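Local coordinates for predicted acetyltransferase (PDB 3MGD), which binds acetyl-CoA and, as a member of the GNAT family, probably transfers its acetyl group to an acceptor substrate, at residues M90-T95 with N99-G104; R40-K45 with L51-A56; I62-A67 with T103-R108. All blocks are in the same frame, centred on the assembly; numbering follows the deposited sequence.

Overall arrangement
The three contacts illustrate how one central sheet carries helices on both its faces while an end of it grips a cofactor. Contacts 1 and 3 lie close together, their centres about 7 Å apart; both use helix 101-115, they share T103 and G104, and both touch acetyl-CoA. Their strands, 83-92 and 61-72, are sheet neighbours, joined by backbone hydrogen bonds such as T65 N to Y91 O at 2.8 Å. Contact 2 brings helix 35-47 against strand 51-58, the next strand over, with its centre about 13 Å from that of contact 3 and 18 Å from that of contact 1. The side chain of E53 there remains about 9 Å from the cofactor.

Contact 1: residues M90-T95 with N99-G104; sequences MYTEPT and NGIATG. With ACO (acetyl coenzyme *a), chain C.
The selenomethionine M90 lies against A102 through its terminal methyl: M90 CE sits 3.6 Å from A102 CB and also meets the carbonyl O of A102. A turn at chi3 (66°) after an extended chi2 brings that methyl round to the first turn of the helix. Two residues on in the strand, T92 meets I101; their side chains cross obliquely, T92 OG1 lying 4.0 Å from I101 CG2. With chi1 at -63°, T92 keeps OG1 beside its own backbone N, facing the pyrophosphate, where O5A and O6A of acetyl-CoA both lie within hydrogen-bonding reach of the one hydroxyl.

No hydrogen bond joins the two segments directly; the cofactor fills the wedge between them. On the strand side, T92 N gives a nearly straight bond to acetyl-CoA O9P (171°), and M90 O accepts from acetyl-CoA N4P at 2.6 Å. Across the wedge, G100 N reaches acetyl-CoA O1A at 2.7 Å and A102 N reaches O5A of the same cofactor. Acetyl-CoA O2A is held twice by T103, through T103 N and through T103 OG1 at 2.6 Å. This is the pyrophosphate-binding loop and helix start of the GNAT fold, whose helix N-terminus probably adds favourable electrostatics. Strand 83-92 and helix 101-115 open a beta-alpha-beta unit closed by strand 120-124, with strand 61-72 flanking M90 and T92 and helix 129-136 packing on M90 and T103.

Contact 2: residues R40-K45 with L51-A56; sequences RYFNNK and LVEWIA
L51 is the hub where helix 35-47 meets the start of strand 51-58: K45 meets its CB, the rings of Y41 and F42 share its CD2, and the Y41 hydroxyl lies near its CD1. L51 CB abuts K45 CB at 3.5 Å, close to the short turn that links the two elements, and the backbones there are joined by a weak bond from L51 N to K45 O (3.2 Å). With CG anti to the backbone N (chi1 -176°), the branched end of L51 reaches in among the rings. L51 CD2 lies 3.7 Å from F42 CD1, whereas Y41 approaches at about a right angle, with Y41 CE2 4.0 Å from L51 CD2. The Y41 ring is backed on one face by K45 CG, 3.6 Å above its plane and offset toward the rim.

Further along the strand the packing changes character. E53 OE2 meets the edge of the F42 ring, 3.3 Å from F42 CE1 and near the ring plane, with ring and carboxylate planes 66° apart; the positively polarised ring hydrogens would favour this placement. The same oxygen accepts a hydrogen bond from N89 ND2, which probably helps hold the buried carboxylate in place.

The looser part is the chain of K45 beyond CG, which leads away to a salt bridge with D72 of the second subunit. Separately, the buried Y41 packs on P75 of that subunit. Helix segment 40-45 crosses strand segment 51-56 at 108°, with axes 8.9 Å apart at closest approach. F42 also rests on I12 and V16 of helix 12-25, E53 touches L15 of that helix, and A69 of strand 61-72 lies against both Y41 and L51.

Contact 3: residues I62-A67 with T103-R108; sequences IIATAA and TGMLDR. With ACO (acetyl coenzyme *a), chain C.
Strand 62-67 and helix 103-108 run in roughly the same direction, 35° apart with axes 8.5 Å from one another, and come nearest at A66 and M105, whose CA atoms are 6.2 Å apart. The small side chain of A66 is consistent with so close an approach: A66 CB meets M105 CB at 3.5 Å and lies 3.8 Å from M105 CG. The selenomethionine M105 then folds back along the strand. Its chi1 of -75° sets CG beside the backbone N, and a bend at chi2 (-64°) carries the selenium past A66, 4.1 Å from A66 CB. The terminal CE of M105 finishes over the backbone of A64, 3.7 Å from A64 O, with A64 CB slightly farther off.

The helix is the one that packs on the sheet in the beta-alpha-beta unit of the GNAT fold, and its first turn binds the cofactor pyrophosphate. Opposite A56 of the neighbouring strand 51-58, strand 61-72 inserts an extra residue, a classic beta bulge at I63 and A64. T65 turns to the other face of the sheet, where its OG1 is hydrogen-bonded to N89 O and its side chain touches I18 of helix 12-25. The side chain of W54 touches that of M105, and L106 packs on M90 and on Y133 and Y136 of helix 129-136.

Contact 1: residues M90-T95 with N99-G104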
loop_
_atom_site.group_PDB
_atom_site.type_symbol
_atom_site.label_atom_id
_atom_site.label_comp_id
_atom_site.label_asym_id
_atom_site.label_seq_id
_atom_site.Cartn_x
_atom_site.Cartn_y
_atom_site.Cartn_z
HETATM N N MSE A 90 12.802 9.165 0.993
HETATM C CA MSE A 90 13.204 10.542 0.792
HETATM C C MSE A 90 14.135 11.016 1.903
HETATM O O MSE A 90 13.848 10.898 3.092
HETATM C CB MSE A 90 11.995 11.454 0.635
HETATM C CG MSE A 90 11.197 11.096 -0.638
HETATM SE SE MSE A 90 9.883 12.448 -1.015
HETATM C CE MSE A 90 11.080 13.941 -1.415
ATOM N N TYR A 91 15.261 11.564 1.487
ATOM C CA TYR A 91 16.267 12.025 2.433
ATOM C C TYR A 91 17.032 13.146 1.760
ATOM O O TYR A 91 17.383 13.052 0.585
ATOM C CB TYR A 91 17.209 10.882 2.836
ATOM C CG TYR A 91 18.241 11.334 3.858
ATOM C CD1 TYR A 91 17.931 11.381 5.208
ATOM C CD2 TYR A 91 19.501 11.740 3.462
ATOM C CE1 TYR A 91 18.876 11.818 6.157
ATOM C CE2 TYR A 91 20.442 12.181 4.388
ATOM C CZ TYR A 91 20.130 12.216 5.729
ATOM O OH TYR A 91 21.090 12.660 6.636
ATOM N N THR A 92 17.217 14.240 2.487
ATOM C CA THR A 92 18.109 15.294 2.045
ATOM C C THR A 92 19.163 15.519 3.145
ATOM O O THR A 92 18.820 15.598 4.330
ATOM C CB THR A 92 17.365 16.629 1.804
ATOM O OG1 THR A 92 16.415 16.479 0.744
ATOM C CG2 THR A 92 18.385 17.740 1.433
ATOM N N GLU A 93 20.432 15.611 2.746
ATOM C CA GLU A 93 21.530 15.919 3.663
ATOM C C GLU A 93 21.147 17.139 4.492
ATOM O O GLU A 93 20.674 18.131 3.935
ATOM C CB GLU A 93 22.802 16.213 2.852
ATOM C CG GLU A 93 24.036 16.505 3.689
ATOM C CD GLU A 93 24.520 15.287 4.459
ATOM O OE1 GLU A 93 24.663 14.210 3.843
ATOM O OE2 GLU A 93 24.762 15.412 5.676
ATOM N N PRO A 94 21.315 17.068 5.829
ATOM C CA PRO A 94 20.850 18.164 6.688
ATOM C C PRO A 94 21.329 19.567 6.297
ATOM O O PRO A 94 20.512 20.484 6.285
ATOM C CB PRO A 94 21.355 17.758 8.073
ATOM C CG PRO A 94 21.294 16.253 8.023
ATOM C CD PRO A 94 21.727 15.896 6.618
ATOM N N THR A 95 22.607 19.738 5.972
ATOM C CA THR A 95 23.094 21.063 5.606
ATOM C C THR A 95 22.525 21.537 4.267
ATOM O O THR A 95 22.664 22.706 3.910
ATOM C CB THR A 95 24.638 21.126 5.580
ATOM O OG1 THR A 95 25.136 20.186 4.629
ATOM C CG2 THR A 95 25.213 20.795 6.964
ATOM N N ASN A 99 16.183 24.015 0.806
ATOM C CA ASN A 99 16.504 24.624 -0.477
ATOM C C ASN A 99 15.544 24.182 -1.584
ATOM O O ASN A 99 15.669 24.602 -2.734
ATOM C CB ASN A 99 17.965 24.361 -0.851
ATOM C CG ASN A 99 18.938 25.179 -0.001
ATOM O OD1 ASN A 99 18.811 26.395 0.089
ATOM N ND2 ASN A 99 19.919 24.512 0.612
ATOM N N GLY A 100 14.564 23.360 -1.224
ATOM C CA GLY A 100 13.586 22.897 -2.194
ATOM C C GLY A 100 13.984 21.600 -2.888
ATOM O O GLY A 100 13.382 21.217 -3.897
ATOM N N ILE A 101 14.986 20.911 -2.351
ATOM C CA ILE A 101 15.448 19.682 -2.997
ATOM C C ILE A 101 14.397 18.575 -2.969
ATOM O O ILE A 101 14.061 18.003 -4.005
ATOM C CB ILE A 101 16.769 19.172 -2.404
ATOM C CG1 ILE A 101 17.883 20.186 -2.665
ATOM C CG2 ILE A 101 17.128 17.814 -2.999
ATOM C CD1 ILE A 101 19.207 19.775 -2.053
ATOM N N ALA A 102 13.882 18.265 -1.785
ATOM C CA ALA A 102 12.821 17.272 -1.676
ATOM C C ALA A 102 11.594 17.668 -2.511
ATOM O O ALA A 102 10.999 16.821 -3.172
ATOM C CB ALA A 102 12.447 17.043 -0.208
ATOM N N THR A 103 11.236 18.950 -2.510
ATOM C CA THR A 103 10.084 19.413 -3.307
ATOM C C THR A 103 10.280 19.180 -4.810
ATOM O O THR A 103 9.363 18.721 -5.511
ATOM C CB THR A 103 9.758 20.908 -3.020
ATOM O OG1 THR A 103 9.374 21.054 -1.647
ATOM C CG2 THR A 103 8.622 21.402 -3.907
ATOM N N GLY A 104 11.480 19.476 -5.306
ATOM C CA GLY A 104 11.810 19.209 -6.697
ATOM C C GLY A 104 11.865 17.711 -6.991
ATOM O O GLY A 104 11.530 17.278 -8.088
HETATM N N1A ACO C . 10.801 29.227 -1.010
HETATM C C2A ACO C . 10.534 29.299 0.361
HETATM N N3A ACO C . 10.723 28.162 1.184
HETATM C C4A ACO C . 11.194 26.922 0.590
HETATM C C5A ACO C . 11.470 26.847 -0.813
HETATM C C6A ACO C . 11.281 27.963 -1.618
HETATM N N6A ACO C . 11.561 27.882 -3.038
HETATM N N7A ACO C . 11.920 25.516 -1.120
HETATM C C8A ACO C . 11.924 24.791 0.063
HETATM N N9A ACO C . 11.450 25.653 1.134
HETATM C C1B ACO C . 11.435 25.269 2.535
HETATM C C2B ACO C . 10.001 24.748 2.727
HETATM O O2B ACO C . 8.890 25.545 2.478
HETATM C C3B ACO C . 10.117 24.007 4.041
HETATM O O3B ACO C . 9.950 24.726 5.242
HETATM P P3B ACO C . 8.551 24.850 5.994
HETATM O O7A ACO C . 8.624 26.111 6.923
HETATM O O8A ACO C . 8.302 23.589 6.849
HETATM O O9A ACO C . 7.423 25.012 4.997
HETATM C C4B ACO C . 11.496 23.289 3.834
HETATM O O4B ACO C . 12.310 24.304 3.139
HETATM C C5B ACO C . 11.642 21.860 3.354
HETATM O O5B ACO C . 11.343 21.735 1.985
HETATM P P1A ACO C . 12.387 21.095 0.986
HETATM O O1A ACO C . 13.674 21.927 0.874
HETATM O O2A ACO C . 11.681 20.910 -0.354
HETATM O O3A ACO C . 12.704 19.677 1.599
HETATM P P2A ACO C . 14.157 19.182 2.026
HETATM O O4A ACO C . 14.742 19.986 3.235
HETATM O O5A ACO C . 15.082 19.131 0.841
HETATM O O6A ACO C . 13.987 17.672 2.442
HETATM C CBP ACO C . 13.163 15.966 3.964
HETATM C CCP ACO C . 12.922 17.300 3.271
HETATM C CDP ACO C . 11.895 15.494 4.656
HETATM C CEP ACO C . 13.611 14.993 2.923
HETATM C CAP ACO C . 14.280 16.171 5.041
HETATM O OAP ACO C . 13.891 17.053 6.040
HETATM C C9P ACO C . 14.888 14.898 5.577
HETATM O O9P ACO C . 15.721 14.244 4.947
HETATM N N8P ACO C . 14.454 14.483 6.894
HETATM C C7P ACO C . 14.929 13.228 7.473
HETATM C C6P ACO C . 14.441 12.047 6.718
HETATM C C5P ACO C . 12.952 12.134 6.466
HETATM O O5P ACO C . 12.183 12.465 7.368
HETATM N N4P ACO C . 12.493 11.870 5.145
HETATM C C3P ACO C . 11.093 11.684 4.851
HETATM C C2P ACO C . 10.504 10.340 5.196
HETATM S S1P ACO C . 8.823 10.122 4.668
HETATM C C ACO C . 8.734 9.652 3.057
HETATM O O ACO C . 9.762 9.485 2.417
HETATM C CH3 ACO C . 7.417 9.581 2.390
HETATM O O HOH W 1 21.248 24.814 3.067
#

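Contact 2: residues R40-K45 with L51-A56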
loop_
_atom_site.group_PDB
_atom_site.type_symbol
_atom_site.label_atom_id
_atom_site.label_comp_id
_atom_site.label_asym_id
_atom_site.label_seq_id
_atom_site.Cartn_x
_atom_site.Cartn_y
_atom_site.Cartn_z
ATOM N N ARG A 40 17.973 -7.087 -0.604
ATOM C CA ARG A 40 17.069 -7.905 -1.414
ATOM C C ARG A 40 15.911 -7.074 -1.971
ATOM O O ARG A 40 15.548 -7.244 -3.120
ATOM C CB ARG A 40 16.549 -9.087 -0.596
ATOM C CG ARG A 40 15.631 -10.040 -1.352
ATOM C CD ARG A 40 15.301 -11.229 -0.449
ATOM N NE ARG A 40 14.572 -10.794 0.743
ATOM C CZ ARG A 40 14.380 -11.537 1.830
ATOM N NH1 ARG A 40 14.881 -12.769 1.901
ATOM N NH2 ARG A 40 13.693 -11.040 2.855
ATOM N N TYR A 41 15.341 -6.183 -1.155
ATOM C CA TYR A 41 14.252 -5.305 -1.607
ATOM C C TYR A 41 14.666 -4.445 -2.807
ATOM O O TYR A 41 13.930 -4.351 -3.799
ATOM C CB TYR A 41 13.761 -4.399 -0.478
ATOM C CG TYR A 41 12.708 -3.409 -0.934
ATOM C CD1 TYR A 41 11.381 -3.798 -1.078
ATOM C CD2 TYR A 41 13.046 -2.098 -1.238
ATOM C CE1 TYR A 41 10.416 -2.906 -1.514
ATOM C CE2 TYR A 41 12.089 -1.191 -1.671
ATOM C CZ TYR A 41 10.778 -1.603 -1.803
ATOM O OH TYR A 41 9.829 -0.707 -2.241
ATOM N N PHE A 42 15.834 -3.808 -2.704
ATOM C CA PHE A 42 16.336 -2.956 -3.779
ATOM C C PHE A 42 16.664 -3.792 -5.001
ATOM O O PHE A 42 16.269 -3.455 -6.117
ATOM C CB PHE A 42 17.565 -2.146 -3.328
ATOM C CG PHE A 42 17.218 -0.937 -2.484
ATOM C CD1 PHE A 42 16.560 0.144 -3.047
ATOM C CD2 PHE A 42 17.561 -0.886 -1.138
ATOM C CE1 PHE A 42 16.246 1.254 -2.285
ATOM C CE2 PHE A 42 17.255 0.215 -0.361
ATOM C CZ PHE A 42 16.595 1.294 -0.930
ATOM N N ASN A 43 17.370 -4.903 -4.794
ATOM C CA ASN A 43 17.690 -5.786 -5.920
ATOM C C ASN A 43 16.472 -6.215 -6.729
ATOM O O ASN A 43 16.466 -6.115 -7.955
ATOM C CB ASN A 43 18.487 -7.017 -5.462
ATOM C CG ASN A 43 19.994 -6.769 -5.463
ATOM O OD1 ASN A 43 20.642 -6.786 -6.515
ATOM N ND2 ASN A 43 20.551 -6.524 -4.286
ATOM N N ASN A 44 15.451 -6.700 -6.034
ATOM C CA ASN A 44 14.231 -7.152 -6.677
ATOM C C ASN A 44 13.406 -6.057 -7.346
ATOM O O ASN A 44 13.001 -6.192 -8.510
ATOM C CB ASN A 44 13.364 -7.918 -5.679
ATOM C CG ASN A 44 13.821 -9.361 -5.511
ATOM O OD1 ASN A 44 13.428 -10.245 -6.275
ATOM N ND2 ASN A 44 14.663 -9.601 -4.517
ATOM N N LYS A 45 13.158 -4.977 -6.622
ATOM C CA LYS A 45 12.251 -3.933 -7.118
ATOM C C LYS A 45 12.924 -3.088 -8.205
ATOM O O LYS A 45 12.268 -2.624 -9.136
ATOM C CB LYS A 45 11.763 -3.043 -5.979
ATOM C CG LYS A 45 10.909 -3.775 -4.925
ATOM C CD LYS A 45 9.733 -4.538 -5.540
ATOM C CE LYS A 45 8.893 -5.218 -4.445
ATOM N NZ LYS A 45 7.811 -6.082 -4.985
ATOM N N LEU A 51 10.312 -0.110 -8.578
ATOM C CA LEU A 51 10.835 0.977 -7.759
ATOM C C LEU A 51 11.706 1.871 -8.642
ATOM O O LEU A 51 12.506 1.367 -9.424
ATOM C CB LEU A 51 11.697 0.418 -6.620
ATOM C CG LEU A 51 12.222 1.482 -5.648
ATOM C CD1 LEU A 51 11.075 1.980 -4.735
ATOM C CD2 LEU A 51 13.414 0.961 -4.823
ATOM N N VAL A 52 11.535 3.184 -8.528
ATOM C CA VAL A 52 12.443 4.145 -9.154
ATOM C C VAL A 52 12.976 5.075 -8.067
ATOM O O VAL A 52 12.207 5.725 -7.372
ATOM C CB VAL A 52 11.738 4.998 -10.240
ATOM C CG1 VAL A 52 12.662 6.105 -10.754
ATOM C CG2 VAL A 52 11.255 4.110 -11.403
ATOM N N GLU A 53 14.291 5.127 -7.910
ATOM C CA GLU A 53 14.871 5.964 -6.864
ATOM C C GLU A 53 15.794 6.982 -7.497
ATOM O O GLU A 53 16.805 6.628 -8.101
ATOM C CB GLU A 53 15.589 5.125 -5.797
ATOM C CG GLU A 53 16.334 5.967 -4.729
ATOM C CD GLU A 53 16.320 5.341 -3.333
ATOM O OE1 GLU A 53 17.112 5.797 -2.475
ATOM O OE2 GLU A 53 15.534 4.395 -3.088
ATOM N N TRP A 54 15.409 8.250 -7.391
ATOM C CA TRP A 54 16.201 9.333 -7.932
ATOM C C TRP A 54 17.244 9.743 -6.898
ATOM O O TRP A 54 16.997 9.692 -5.686
ATOM C CB TRP A 54 15.312 10.529 -8.278
ATOM C CG TRP A 54 14.681 10.445 -9.636
ATOM C CD1 TRP A 54 13.464 9.901 -9.955
ATOM C CD2 TRP A 54 15.242 10.930 -10.859
ATOM N NE1 TRP A 54 13.236 10.024 -11.314
ATOM C CE2 TRP A 54 14.315 10.659 -11.885
ATOM C CE3 TRP A 54 16.439 11.582 -11.183
ATOM C CZ2 TRP A 54 14.558 10.996 -13.215
ATOM C CZ3 TRP A 54 16.678 11.920 -12.501
ATOM C CH2 TRP A 54 15.744 11.626 -13.504
ATOM N N ILE A 55 18.419 10.132 -7.378
ATOM C CA ILE A 55 19.451 10.639 -6.480
ATOM C C ILE A 55 19.990 11.983 -6.961
ATOM O O ILE A 55 20.052 12.252 -8.156
ATOM C CB ILE A 55 20.626 9.634 -6.302
ATOM C CG1 ILE A 55 21.509 9.594 -7.538
ATOM C CG2 ILE A 55 20.122 8.234 -5.982
ATOM C CD1 ILE A 55 22.650 8.616 -7.405
ATOM N N ALA A 56 20.352 12.833 -6.012
ATOM C CA ALA A 56 20.990 14.107 -6.315
ATOM C C ALA A 56 22.407 13.961 -5.813
ATOM O O ALA A 56 22.616 13.566 -4.660
ATOM C CB ALA A 56 20.292 15.237 -5.594
#

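Contact 3: residues I62-A67 with T103-R108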
loop_
_atom_site.group_PDB
_atom_site.type_symbol
_atom_site.label_atom_id
_atom_site.label_comp_id
_atom_site.label_asym_id
_atom_site.label_seq_id
_atom_site.Cartn_x
_atom_site.Cartn_y
_atom_site.Cartn_z
ATOM N N ILE A 62 26.260 11.435 -2.589
ATOM C CA ILE A 62 24.807 11.608 -2.650
ATOM C C ILE A 62 24.336 12.646 -1.628
ATOM O O ILE A 62 24.598 12.525 -0.434
ATOM C CB ILE A 62 24.058 10.283 -2.459
ATOM C CG1 ILE A 62 24.398 9.313 -3.597
ATOM C CG2 ILE A 62 22.552 10.525 -2.452
ATOM C CD1 ILE A 62 23.806 7.923 -3.405
ATOM N N ILE A 63 23.670 13.677 -2.130
ATOM C CA ILE A 63 23.096 14.743 -1.329
ATOM C C ILE A 63 21.651 14.443 -0.929
ATOM O O ILE A 63 21.220 14.773 0.180
ATOM C CB ILE A 63 23.099 16.059 -2.126
ATOM C CG1 ILE A 63 24.531 16.470 -2.461
ATOM C CG2 ILE A 63 22.391 17.160 -1.357
ATOM C CD1 ILE A 63 25.374 16.748 -1.234
ATOM N N ALA A 64 20.888 13.845 -1.846
ATOM C CA ALA A 64 19.489 13.534 -1.562
ATOM C C ALA A 64 19.030 12.291 -2.326
ATOM O O ALA A 64 19.600 11.925 -3.352
ATOM C CB ALA A 64 18.595 14.723 -1.885
ATOM N N THR A 65 18.014 11.629 -1.793
ATOM C CA THR A 65 17.361 10.545 -2.508
ATOM C C THR A 65 15.853 10.764 -2.435
ATOM O O THR A 65 15.369 11.530 -1.601
ATOM C CB THR A 65 17.650 9.182 -1.861
ATOM O OG1 THR A 65 17.142 9.166 -0.518
ATOM C CG2 THR A 65 19.151 8.889 -1.839
ATOM N N ALA A 66 15.117 10.072 -3.305
ATOM C CA ALA A 66 13.651 10.098 -3.289
ATOM C C ALA A 66 13.185 8.956 -4.173
ATOM O O ALA A 66 13.670 8.814 -5.294
ATOM C CB ALA A 66 13.142 11.412 -3.838
ATOM N N ALA A 67 12.272 8.126 -3.684
ATOM C CA ALA A 67 11.828 6.985 -4.508
ATOM C C ALA A 67 10.320 6.905 -4.655
ATOM O O ALA A 67 9.563 7.470 -3.857
ATOM C CB ALA A 67 12.366 5.663 -3.965
ATOM N N THR A 103 11.236 18.950 -2.510
ATOM C CA THR A 103 10.084 19.413 -3.307
ATOM C C THR A 103 10.280 19.180 -4.810
ATOM O O THR A 103 9.363 18.721 -5.511
ATOM C CB THR A 103 9.758 20.908 -3.020
ATOM O OG1 THR A 103 9.374 21.054 -1.647
ATOM C CG2 THR A 103 8.622 21.402 -3.907
ATOM N N GLY A 104 11.480 19.476 -5.306
ATOM C CA GLY A 104 11.810 19.209 -6.697
ATOM C C GLY A 104 11.865 17.711 -6.991
ATOM O O GLY A 104 11.530 17.278 -8.088
HETATM N N MSE A 105 12.303 16.916 -6.017
HETATM C CA MSE A 105 12.262 15.456 -6.166
HETATM C C MSE A 105 10.823 14.972 -6.337
HETATM O O MSE A 105 10.553 14.094 -7.160
HETATM C CB MSE A 105 12.879 14.757 -4.952
HETATM C CG MSE A 105 14.386 14.812 -4.873
HETATM SE SE MSE A 105 15.207 13.857 -6.363
HETATM C CE MSE A 105 16.818 13.196 -5.470
ATOM N N LEU A 106 9.904 15.521 -5.545
ATOM C CA LEU A 106 8.489 15.160 -5.678
ATOM C C LEU A 106 8.013 15.382 -7.117
ATOM O O LEU A 106 7.260 14.573 -7.645
ATOM C CB LEU A 106 7.612 15.941 -4.688
ATOM C CG LEU A 106 7.745 15.559 -3.207
ATOM C CD1 LEU A 106 7.109 16.593 -2.288
ATOM C CD2 LEU A 106 7.138 14.188 -2.973
ATOM N N ASP A 107 8.452 16.473 -7.755
ATOM C CA ASP A 107 8.079 16.713 -9.156
ATOM C C ASP A 107 8.555 15.565 -10.041
ATOM O O ASP A 107 7.820 15.107 -10.922
ATOM C CB ASP A 107 8.644 18.032 -9.704
ATOM C CG ASP A 107 8.029 19.266 -9.050
ATOM O OD1 ASP A 107 6.873 19.209 -8.583
ATOM O OD2 ASP A 107 8.706 20.314 -9.028
ATOM N N ARG A 108 9.791 15.109 -9.824
ATOM C CA ARG A 108 10.334 14.023 -10.633
ATOM C C ARG A 108 9.576 12.722 -10.394
ATOM O O ARG A 108 9.374 11.943 -11.322
ATOM C CB ARG A 108 11.825 13.805 -10.357
ATOM C CG ARG A 108 12.699 14.991 -10.705
ATOM C CD ARG A 108 14.168 14.636 -10.506
ATOM N NE ARG A 108 15.062 15.750 -10.834
ATOM C CZ ARG A 108 15.544 16.001 -12.052
ATOM N NH1 ARG A 108 15.225 15.225 -13.089
ATOM N NH2 ARG A 108 16.350 17.036 -12.241
HETATM N N1A ACO C . 10.801 29.227 -1.010
HETATM C C2A ACO C . 10.534 29.299 0.361
HETATM N N3A ACO C . 10.723 28.162 1.184
HETATM C C4A ACO C . 11.194 26.922 0.590
HETATM C C5A ACO C . 11.470 26.847 -0.813
HETATM C C6A ACO C . 11.281 27.963 -1.618
HETATM N N6A ACO C . 11.561 27.882 -3.038
HETATM N N7A ACO C . 11.920 25.516 -1.120
HETATM C C8A ACO C . 11.924 24.791 0.063
HETATM N N9A ACO C . 11.450 25.653 1.134
HETATM C C1B ACO C . 11.435 25.269 2.535
HETATM C C2B ACO C . 10.001 24.748 2.727
HETATM O O2B ACO C . 8.890 25.545 2.478
HETATM C C3B ACO C . 10.117 24.007 4.041
HETATM O O3B ACO C . 9.950 24.726 5.242
HETATM P P3B ACO C . 8.551 24.850 5.994
HETATM O O7A ACO C . 8.624 26.111 6.923
HETATM O O8A ACO C . 8.302 23.589 6.849
HETATM O O9A ACO C . 7.423 25.012 4.997
HETATM C C4B ACO C . 11.496 23.289 3.834
HETATM O O4B ACO C . 12.310 24.304 3.139
HETATM C C5B ACO C . 11.642 21.860 3.354
HETATM O O5B ACO C . 11.343 21.735 1.985
HETATM P P1A ACO C . 12.387 21.095 0.986
HETATM O O1A ACO C . 13.674 21.927 0.874
HETATM O O2A ACO C . 11.681 20.910 -0.354
HETATM O O3A ACO C . 12.704 19.677 1.599
HETATM P P2A ACO C . 14.157 19.182 2.026
HETATM O O4A ACO C . 14.742 19.986 3.235
HETATM O O5A ACO C . 15.082 19.131 0.841
HETATM O O6A ACO C . 13.987 17.672 2.442
HETATM C CBP ACO C . 13.163 15.966 3.964
HETATM C CCP ACO C . 12.922 17.300 3.271
HETATM C CDP ACO C . 11.895 15.494 4.656
HETATM C CEP ACO C . 13.611 14.993 2.923
HETATM C CAP ACO C . 14.280 16.171 5.041
HETATM O OAP ACO C . 13.891 17.053 6.040
HETATM C C9P ACO C . 14.888 14.898 5.577
HETATM O O9P ACO C . 15.721 14.244 4.947
HETATM N N8P ACO C . 14.454 14.483 6.894
HETATM C C7P ACO C . 14.929 13.228 7.473
HETATM C C6P ACO C . 14.441 12.047 6.718
HETATM C C5P ACO C . 12.952 12.134 6.466
HETATM O O5P ACO C . 12.183 12.465 7.368
HETATM N N4P ACO C . 12.493 11.870 5.145
HETATM C C3P ACO C . 11.093 11.684 4.851
HETATM C C2P ACO C . 10.504 10.340 5.196
HETATM S S1P ACO C . 8.823 10.122 4.668
HETATM C C ACO C . 8.734 9.652 3.057
HETATM O O ACO C . 9.762 9.485 2.417
HETATM C CH3 ACO C . 7.417 9.581 2.390
#